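Local coordinates for putative cytochrome P450 154A1 (Streptomyces coelicolor, PDB 1ODO), which binds a haem group as a putative member of the cytochrome P450 family and here holds 4-phenyl-1H-imidazole on the haem iron, at residues D327-A332 against A337-K342; Y244-N249 against P287-L292; P46-Q51 against I301-G306. All coordinates share one frame; numbering follows the deposited sequence. Where two conformers were deposited one is given.

Contact 1 (D327-A332 against A337-K342)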
# COMPACT_ATOMS: atom_id res chain seq x y z
N ASP A 327 -4.00 22.46 7.39
CA ASP A 327 -3.03 23.49 7.05
C ASP A 327 -2.35 23.13 5.73
O ASP A 327 -1.61 23.92 5.16
CB ASP A 327 -1.99 23.66 8.16
CG ASP A 327 -2.22 24.91 9.00
OD1 ASP A 327 -3.40 25.25 9.24
OD2 ASP A 327 -1.24 25.55 9.43
N TRP A 328 -2.62 21.92 5.25
CA TRP A 328 -2.03 21.47 3.99
C TRP A 328 -2.98 21.67 2.82
O TRP A 328 -2.61 22.25 1.79
CB TRP A 328 -1.66 19.98 4.08
CG TRP A 328 -0.71 19.53 2.99
CD1 TRP A 328 -0.08 20.32 2.07
CD2 TRP A 328 -0.24 18.20 2.76
NE1 TRP A 328 0.76 19.56 1.28
CE2 TRP A 328 0.68 18.26 1.69
CE3 TRP A 328 -0.50 16.96 3.36
CZ2 TRP A 328 1.34 17.12 1.21
CZ3 TRP A 328 0.16 15.83 2.88
CH2 TRP A 328 1.07 15.92 1.81
N HIS A 329 -4.22 21.20 2.99
CA HIS A 329 -5.25 21.31 1.97
C HIS A 329 -6.53 21.94 2.52
O HIS A 329 -7.00 21.56 3.59
CB HIS A 329 -5.59 19.92 1.43
CG HIS A 329 -4.44 19.23 0.76
ND1 HIS A 329 -4.04 19.55 -0.52
CD2 HIS A 329 -3.61 18.25 1.19
CE1 HIS A 329 -3.01 18.79 -0.85
NE2 HIS A 329 -2.73 18.00 0.17
N GLU A 330 -7.10 22.90 1.80
CA GLU A 330 -8.33 23.51 2.28
C GLU A 330 -9.47 22.57 1.92
O GLU A 330 -9.41 21.89 0.90
CB GLU A 330 -8.52 24.90 1.67
CG GLU A 330 -7.59 25.93 2.30
CD GLU A 330 -7.93 27.35 1.93
OE1 GLU A 330 -9.07 27.78 2.19
OE2 GLU A 330 -7.04 28.05 1.39
N ASP A 331 -10.50 22.54 2.77
CA ASP A 331 -11.65 21.67 2.56
C ASP A 331 -11.07 20.29 2.23
O ASP A 331 -11.51 19.60 1.32
CB ASP A 331 -12.51 22.18 1.40
CG ASP A 331 -13.83 21.44 1.29
OD1 ASP A 331 -14.34 20.98 2.33
OD2 ASP A 331 -14.36 21.33 0.16
N ALA A 332 -10.07 19.92 3.02
CA ALA A 332 -9.37 18.65 2.88
C ALA A 332 -10.21 17.38 2.87
O ALA A 332 -9.81 16.39 2.26
CB ALA A 332 -8.29 18.55 3.96
N ALA A 337 -11.03 16.60 -7.68
CA ALA A 337 -9.97 16.33 -8.66
C ALA A 337 -9.44 17.57 -9.38
O ALA A 337 -8.46 17.47 -10.13
CB ALA A 337 -10.46 15.29 -9.68
N THR A 338 -10.07 18.72 -9.17
CA THR A 338 -9.62 19.95 -9.82
C THR A 338 -8.56 20.69 -9.00
O THR A 338 -8.01 21.69 -9.45
CB THR A 338 -10.78 20.93 -10.08
OG1 THR A 338 -11.19 21.54 -8.84
CG2 THR A 338 -11.97 20.22 -10.70
N ARG A 339 -8.27 20.20 -7.79
CA ARG A 339 -7.27 20.84 -6.93
C ARG A 339 -5.98 21.23 -7.63
O ARG A 339 -5.40 20.44 -8.37
CB ARG A 339 -6.90 19.93 -5.75
CG ARG A 339 -7.96 19.81 -4.69
CD ARG A 339 -7.55 18.77 -3.64
NE ARG A 339 -8.65 18.53 -2.71
CZ ARG A 339 -8.97 19.34 -1.71
NH1 ARG A 339 -8.28 20.45 -1.49
NH2 ARG A 339 -10.01 19.05 -0.94
N THR A 340 -5.53 22.46 -7.38
CA THR A 340 -4.29 22.94 -7.98
C THR A 340 -3.12 22.29 -7.24
O THR A 340 -2.12 21.92 -7.85
CB THR A 340 -4.18 24.48 -7.87
OG1 THR A 340 -5.20 25.08 -8.67
CG2 THR A 340 -2.82 24.95 -8.36
N VAL A 341 -3.26 22.15 -5.92
CA VAL A 341 -2.22 21.54 -5.10
C VAL A 341 -2.68 20.09 -4.88
O VAL A 341 -3.64 19.84 -4.15
CB VAL A 341 -2.09 22.24 -3.74
CG1 VAL A 341 -1.00 21.56 -2.91
CG2 VAL A 341 -1.75 23.71 -3.94
N LYS A 342 -1.98 19.16 -5.51
CA LYS A 342 -2.32 17.74 -5.40
C LYS A 342 -1.38 16.87 -4.57
O LYS A 342 -1.56 15.65 -4.51
CB LYS A 342 -2.41 17.14 -6.81
CG LYS A 342 -3.30 17.93 -7.78
CD LYS A 342 -3.18 17.36 -9.20
CE LYS A 342 -4.06 18.13 -10.19
NZ LYS A 342 -5.49 18.11 -9.78
O HOH W 1 -5.48 21.25 -2.20

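Contact 2 (Y244-N249 against P287-L292). With HEM (protoporphyrin IX containing Fe), chain B; PIM (4-phenyl-1H-imidazole), chain C.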
# COMPACT_ATOMS: atom_id res chain seq x y z
N TYR A 244 0.39 -7.75 -4.65
CA TYR A 244 -0.88 -8.44 -4.43
C TYR A 244 -1.95 -7.72 -3.61
O TYR A 244 -3.13 -8.06 -3.70
CB TYR A 244 -0.63 -9.78 -3.75
CG TYR A 244 -0.36 -10.94 -4.67
CD1 TYR A 244 0.80 -11.00 -5.44
CD2 TYR A 244 -1.26 -12.00 -4.75
CE1 TYR A 244 1.06 -12.10 -6.26
CE2 TYR A 244 -1.01 -13.10 -5.56
CZ TYR A 244 0.15 -13.14 -6.31
OH TYR A 244 0.40 -14.24 -7.10
N GLU A 245 -1.51 -6.72 -2.86
CA GLU A 245 -2.37 -5.91 -2.02
C GLU A 245 -2.06 -4.45 -2.31
O GLU A 245 -1.22 -4.14 -3.16
CB GLU A 245 -2.11 -6.21 -0.55
CG GLU A 245 -3.05 -7.24 0.04
CD GLU A 245 -4.49 -6.78 0.00
OE1 GLU A 245 -4.80 -5.74 0.61
OE2 GLU A 245 -5.32 -7.46 -0.65
N THR A 246 -2.74 -3.55 -1.62
CA THR A 246 -2.55 -2.12 -1.77
C THR A 246 -3.06 -1.51 -3.08
O THR A 246 -3.99 -0.71 -3.05
CB THR A 246 -1.07 -1.75 -1.57
OG1 THR A 246 -0.45 -2.71 -0.70
CG2 THR A 246 -0.96 -0.39 -0.92
N THR A 247 -2.47 -1.84 -4.23
CA THR A 247 -3.00 -1.23 -5.46
C THR A 247 -4.50 -1.53 -5.60
O THR A 247 -5.26 -0.71 -6.11
CB THR A 247 -2.25 -1.70 -6.73
OG1 THR A 247 -0.87 -1.34 -6.62
CG2 THR A 247 -2.83 -1.02 -7.96
N VAL A 248 -4.91 -2.72 -5.15
CA VAL A 248 -6.31 -3.12 -5.23
C VAL A 248 -7.19 -2.07 -4.57
O VAL A 248 -8.27 -1.75 -5.06
CB VAL A 248 -6.54 -4.48 -4.53
CG1 VAL A 248 -5.99 -4.43 -3.11
CG2 VAL A 248 -8.03 -4.81 -4.51
N ASN A 249 -6.73 -1.52 -3.45
CA ASN A 249 -7.48 -0.51 -2.72
C ASN A 249 -7.57 0.83 -3.42
O ASN A 249 -8.55 1.56 -3.24
CB ASN A 249 -6.91 -0.36 -1.32
CG ASN A 249 -7.07 -1.62 -0.51
OD1 ASN A 249 -8.15 -2.22 -0.51
ND2 ASN A 249 -6.02 -2.04 0.17
N PRO A 287 -6.12 7.11 0.64
CA PRO A 287 -4.91 6.34 0.36
C PRO A 287 -5.06 4.89 0.82
O PRO A 287 -5.77 4.62 1.80
CB PRO A 287 -3.83 7.10 1.13
CG PRO A 287 -4.58 7.70 2.28
CD PRO A 287 -5.85 8.19 1.62
N ALA A 288 -4.40 3.97 0.12
CA ALA A 288 -4.46 2.54 0.45
C ALA A 288 -3.81 2.12 1.76
O ALA A 288 -4.21 1.13 2.37
CB ALA A 288 -3.88 1.72 -0.71
N VAL A 289 -2.79 2.87 2.19
CA VAL A 289 -2.08 2.56 3.44
C VAL A 289 -2.30 3.74 4.39
O VAL A 289 -1.77 4.83 4.17
CB VAL A 289 -0.58 2.36 3.18
CG1 VAL A 289 0.16 2.15 4.49
CG2 VAL A 289 -0.38 1.17 2.25
N LYS A 290 -3.07 3.51 5.45
CA LYS A 290 -3.35 4.57 6.42
C LYS A 290 -2.27 4.90 7.44
O LYS A 290 -2.09 6.06 7.80
CB LYS A 290 -4.65 4.23 7.16
CG LYS A 290 -5.86 4.10 6.23
CD LYS A 290 -7.09 3.58 6.97
CE LYS A 290 -6.92 2.11 7.35
NZ LYS A 290 -8.13 1.59 8.06
N HIS A 291 -1.56 3.88 7.91
CA HIS A 291 -0.49 4.06 8.89
C HIS A 291 0.66 3.16 8.46
O HIS A 291 0.43 2.05 7.98
CB HIS A 291 -0.97 3.63 10.28
CG HIS A 291 -2.18 4.36 10.77
ND1 HIS A 291 -2.12 5.64 11.29
CD2 HIS A 291 -3.48 4.00 10.81
CE1 HIS A 291 -3.34 6.02 11.64
NE2 HIS A 291 -4.18 5.05 11.35
N LEU A 292 1.89 3.61 8.68
CA LEU A 292 3.05 2.82 8.29
C LEU A 292 3.99 2.43 9.42
O LEU A 292 4.74 3.25 9.93
CB LEU A 292 3.84 3.58 7.21
CG LEU A 292 4.84 2.84 6.29
CD1 LEU A 292 6.04 2.33 7.08
CD2 LEU A 292 4.11 1.68 5.60
CHA HEM B . 7.00 1.32 0.23
CHB HEM B . 6.73 -1.44 -3.71
CHC HEM B . 2.20 0.03 -4.44
CHD HEM B . 2.47 2.76 -0.50
C1A HEM B . 7.35 0.45 -0.77
C2A HEM B . 8.64 -0.22 -0.92
C3A HEM B . 8.57 -0.99 -2.02
C4A HEM B . 7.24 -0.83 -2.59
CMA HEM B . 9.66 -1.91 -2.60
CAA HEM B . 9.84 -0.03 0.04
CBA HEM B . 10.65 1.22 -0.34
CGA HEM B . 11.85 1.52 0.56
O1A HEM B . 11.71 1.24 1.80
O2A HEM B . 12.86 2.01 0.04
C1B HEM B . 5.48 -1.29 -4.25
C2B HEM B . 5.02 -1.99 -5.43
C3B HEM B . 3.74 -1.58 -5.65
C4B HEM B . 3.40 -0.63 -4.60
CMB HEM B . 5.86 -2.99 -6.25
CAB HEM B . 2.76 -1.99 -6.77
CBB HEM B . 3.19 -1.57 -8.18
C1C HEM B . 1.88 0.92 -3.42
C2C HEM B . 0.58 1.59 -3.29
C3C HEM B . 0.65 2.36 -2.18
C4C HEM B . 1.98 2.17 -1.63
CMC HEM B . -0.60 1.38 -4.29
CAC HEM B . -0.40 3.28 -1.51
CBC HEM B . -1.16 4.25 -2.42
C1D HEM B . 3.71 2.62 0.05
C2D HEM B . 4.18 3.26 1.27
C3D HEM B . 5.45 2.84 1.48
C4D HEM B . 5.79 1.96 0.39
CMD HEM B . 3.33 4.21 2.13
CAD HEM B . 6.33 3.23 2.67
CBD HEM B . 6.85 4.67 2.75
CGD HEM B . 7.63 4.79 4.04
O1D HEM B . 7.16 5.46 4.96
O2D HEM B . 8.71 4.15 4.10
NA HEM B . 6.53 0.07 -1.80
NB HEM B . 4.47 -0.47 -3.75
NC HEM B . 2.72 1.30 -2.40
ND HEM B . 4.71 1.81 -0.48
FE HEM B . 4.61 0.70 -2.10
N1 PIM C . 2.74 -2.63 0.07
C2 PIM C . 2.75 -1.62 -0.89
N3 PIM C . 3.84 -1.05 -0.85
C4 PIM C . 4.61 -1.60 0.08
C5 PIM C . 3.94 -2.59 0.67
C6 PIM C . 4.34 -3.53 1.77
C7 PIM C . 3.74 -4.83 1.81
C8 PIM C . 4.12 -5.74 2.87
C9 PIM C . 5.07 -5.32 3.82
C10 PIM C . 5.67 -4.02 3.78
C11 PIM C . 5.27 -3.15 2.72
O HOH W 2 -3.44 -1.56 1.25

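Contact 3 (P46-Q51 against I301-G306)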
# COMPACT_ATOMS: atom_id res chain seq x y z
N PRO A 46 1.83 16.83 8.26
CA PRO A 46 2.69 16.58 7.10
C PRO A 46 4.04 17.31 7.09
O PRO A 46 5.02 16.78 6.57
CB PRO A 46 1.80 16.97 5.91
CG PRO A 46 0.92 18.02 6.48
CD PRO A 46 0.56 17.45 7.84
N VAL A 47 4.09 18.51 7.64
CA VAL A 47 5.34 19.26 7.66
C VAL A 47 6.32 18.49 8.55
O VAL A 47 7.45 18.19 8.15
CB VAL A 47 5.14 20.68 8.23
CG1 VAL A 47 6.48 21.39 8.37
CG2 VAL A 47 4.22 21.47 7.31
N LEU A 48 5.87 18.15 9.75
CA LEU A 48 6.70 17.41 10.69
C LEU A 48 7.03 16.03 10.13
O LEU A 48 8.17 15.56 10.22
CB LEU A 48 5.97 17.27 12.03
CG LEU A 48 6.64 16.41 13.11
CD1 LEU A 48 8.03 16.97 13.43
CD2 LEU A 48 5.77 16.39 14.37
N LEU A 49 6.04 15.38 9.55
CA LEU A 49 6.27 14.05 8.99
C LEU A 49 7.37 14.08 7.92
O LEU A 49 8.28 13.26 7.93
CB LEU A 49 4.96 13.49 8.43
CG LEU A 49 4.84 11.98 8.18
CD1 LEU A 49 5.44 11.19 9.35
CD2 LEU A 49 3.37 11.63 8.00
N LYS A 50 7.30 15.05 7.00
CA LYS A 50 8.32 15.14 5.95
C LYS A 50 9.71 15.38 6.54
O LYS A 50 10.71 14.90 5.99
CB LYS A 50 7.98 16.26 4.97
CG LYS A 50 6.84 15.90 4.02
CD LYS A 50 6.54 17.07 3.10
CE LYS A 50 5.51 16.72 2.05
NZ LYS A 50 5.24 17.92 1.19
N GLN A 51 9.78 16.12 7.64
CA GLN A 51 11.08 16.38 8.26
C GLN A 51 11.60 15.08 8.87
O GLN A 51 12.78 14.75 8.72
CB GLN A 51 10.94 17.45 9.35
CG GLN A 51 10.44 18.78 8.81
CD GLN A 51 10.21 19.81 9.88
OE1 GLN A 51 9.77 19.48 10.99
NE2 GLN A 51 10.47 21.07 9.56
N ILE A 301 14.39 13.66 19.78
CA ILE A 301 13.86 14.57 18.78
C ILE A 301 12.81 15.48 19.42
O ILE A 301 11.88 15.01 20.06
CB ILE A 301 13.21 13.81 17.60
CG1 ILE A 301 14.25 12.93 16.91
CG2 ILE A 301 12.59 14.80 16.62
CD1 ILE A 301 13.67 12.02 15.84
N ALA A 302 12.97 16.79 19.23
CA ALA A 302 12.03 17.75 19.80
C ALA A 302 10.75 17.87 18.98
O ALA A 302 10.79 17.95 17.75
CB ALA A 302 12.69 19.13 19.90
N LEU A 303 9.61 17.86 19.67
CA LEU A 303 8.31 17.97 19.01
C LEU A 303 7.89 19.43 19.07
O LEU A 303 8.36 20.17 19.93
CB LEU A 303 7.27 17.10 19.71
CG LEU A 303 7.38 15.60 19.49
CD1 LEU A 303 6.38 14.87 20.38
CD2 LEU A 303 7.11 15.28 18.03
N PRO A 304 7.01 19.87 18.16
CA PRO A 304 6.55 21.26 18.13
C PRO A 304 5.98 21.80 19.44
O PRO A 304 6.04 23.01 19.68
CB PRO A 304 5.51 21.25 17.01
CG PRO A 304 6.03 20.20 16.08
CD PRO A 304 6.42 19.10 17.04
N ASP A 305 5.44 20.94 20.29
CA ASP A 305 4.88 21.41 21.56
C ASP A 305 5.85 21.39 22.73
O ASP A 305 5.46 21.67 23.86
CB ASP A 305 3.62 20.62 21.91
CG ASP A 305 3.90 19.16 22.22
OD1 ASP A 305 5.07 18.74 22.13
OD2 ASP A 305 2.94 18.44 22.55
N GLY A 306 7.11 21.04 22.48
CA GLY A 306 8.07 21.00 23.56
C GLY A 306 8.30 19.61 24.10
O GLY A 306 9.24 19.37 24.86

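Contact 1 (D327-A332 against A337-K342)
R339 reaches across to the backbone carbonyls of E330 and D331, a junction within the long irregular chain, known in cytochromes P450 as the meander, that leads toward the haem-binding loop. Its NE forms a salt bridge with E281, while A332 O accepts a bond from R284; E281 and R284 fit the ExxR motif of helix 275-285, so R339 is consistent with the third member of the family's E-R-R triad. The side chain leaves the backbone with CG beside N (chi1 -73°), runs extended to NE and then turns, presenting the NH1/NH2 edge of the guanidinium to the loop. NH1 meets E330 O at 3.0 Å in a straight bond (164° at the hydrogen), almost head-on to the carbonyl. NH2 approaches D331 O at 2.8 Å from above the carbonyl plane, 52° out of it, and adds a weak bond of 3.4 Å to E330 O. Both oxygens nevertheless lie in the guanidinium plane, and with E281 and T334 O as further acceptors the group is fixed in rotation. That network would probably ease the close approach of the R284 charge to NH2.

H329 lies next to this bridge. Its NE2 is bonded to E343 O and sits 3.6 Å above the centre of the W328 ring, while W328 NE1 bonds E343 OE2, so one residue steadies both rings. At the imidazole edge CE1 meets V341, touching CG1 at 4.0 Å, with CG1 anti to the valine N. A water joins the three residues, lying in the imidazole plane 2.8 Å from H329 ND1, accepting from R339 NH1 and donating to V341 O at 3.0 Å.

Contact 2 (Y244-N249 against P287-L292)
N249 and A288 bring the two backbones within 5.3 Å, CA to CA, in the first turn of the helix that starts at T247, just after a break in helical geometry. The preceding helix, ending at Y244, gives way at E245, and T246 takes a positive phi of 71°; across from it, 287-292 is an irregular loop leading from helix 275-285 into strand 292-297. A288 points its methyl at the first turn of the new helix, where CB meets T246 O at 3.4 Å and N249 CB at 3.7 Å. A water links the segments nearby, accepting from N249 ND2 and donating to A288 O, while N249 OD1 is held by R141. This is the kinked long helix of cytochromes P450, with its threonine facing the distal haem pocket. T246 has two modelled conformers; in one, CG2 lies over the outer C2C-C3C edge of a haem pyrrole ring, 3.4 Å from C3C, and touches V289 CG2 at 3.6 Å. In that conformer, whose chi1 of -28° is not staggered, OG1 lies 3.3 Å from N1 of 4-phenyl-1H-imidazole, whose N3 coordinates the iron at 2.3 Å. T247 turns away from the loop, and its OG1 lies 3.6 Å from the haem methyl CMC.

Contact 3 (P46-Q51 against I301-G306)
L48 projects from helix 46-52 toward the turn at L303 and P304, and a single methyl, CD2, does the touching. The leucine carries CG anti to the backbone N (chi1 175°), which stretches the side chain straight out from the helix, and chi2 of 58° leaves CD2 as the outstretched branch. Two apolar surfaces receive it. P304 offers its ring through CD, 3.9 Å from L48 CD2, with CG slightly farther off; the leucine and the proline run obliquely to one another. L303 meets the same methyl with its own CD2 at 4.1 Å, and here the two leucines cross at about a right angle, so they touch methyl against methyl rather than lying alongside each other. The L303 backbone does not aim its side chain directly at the helix; the end of the side chain comes nearer, and the folded branch, CD2, meets L48.

The receiving residues are shaped by a type I turn from L303 to G306, closed by G306 N to L303 O at 3.0 Å. Outside the two segments, L48 also packs on V43 and L303 on W41, both of strand 38-43. The pairing thus sets the tip of the small hairpin of strands 301-302 and 308-309 against the helix that follows strand 38-43, as in the beta-rich region of the cytochrome P450 fold.

Overall arrangement
The three contacts are spaced at similar intervals, with centres 21 to 25 Å apart, and contact 2 alone lies near the middle of the chain, at the haem. Contact 3 joins distant parts of the sequence and spans both segments of contact 2; contact 1 follows later, before helix 357-374. Helix 275-285 links contacts 1 and 2: it supplies E281 and R284 to the first and runs into the loop of the second, which continues as strand 292-297 of the mixed sheet. Contacts 1 and 3 touch directly, W328 CE3 lying 3.4 Å from P46 CB. The meander and the beta-rich region thus meet, whereas contact 2 touches neither of the other contacts.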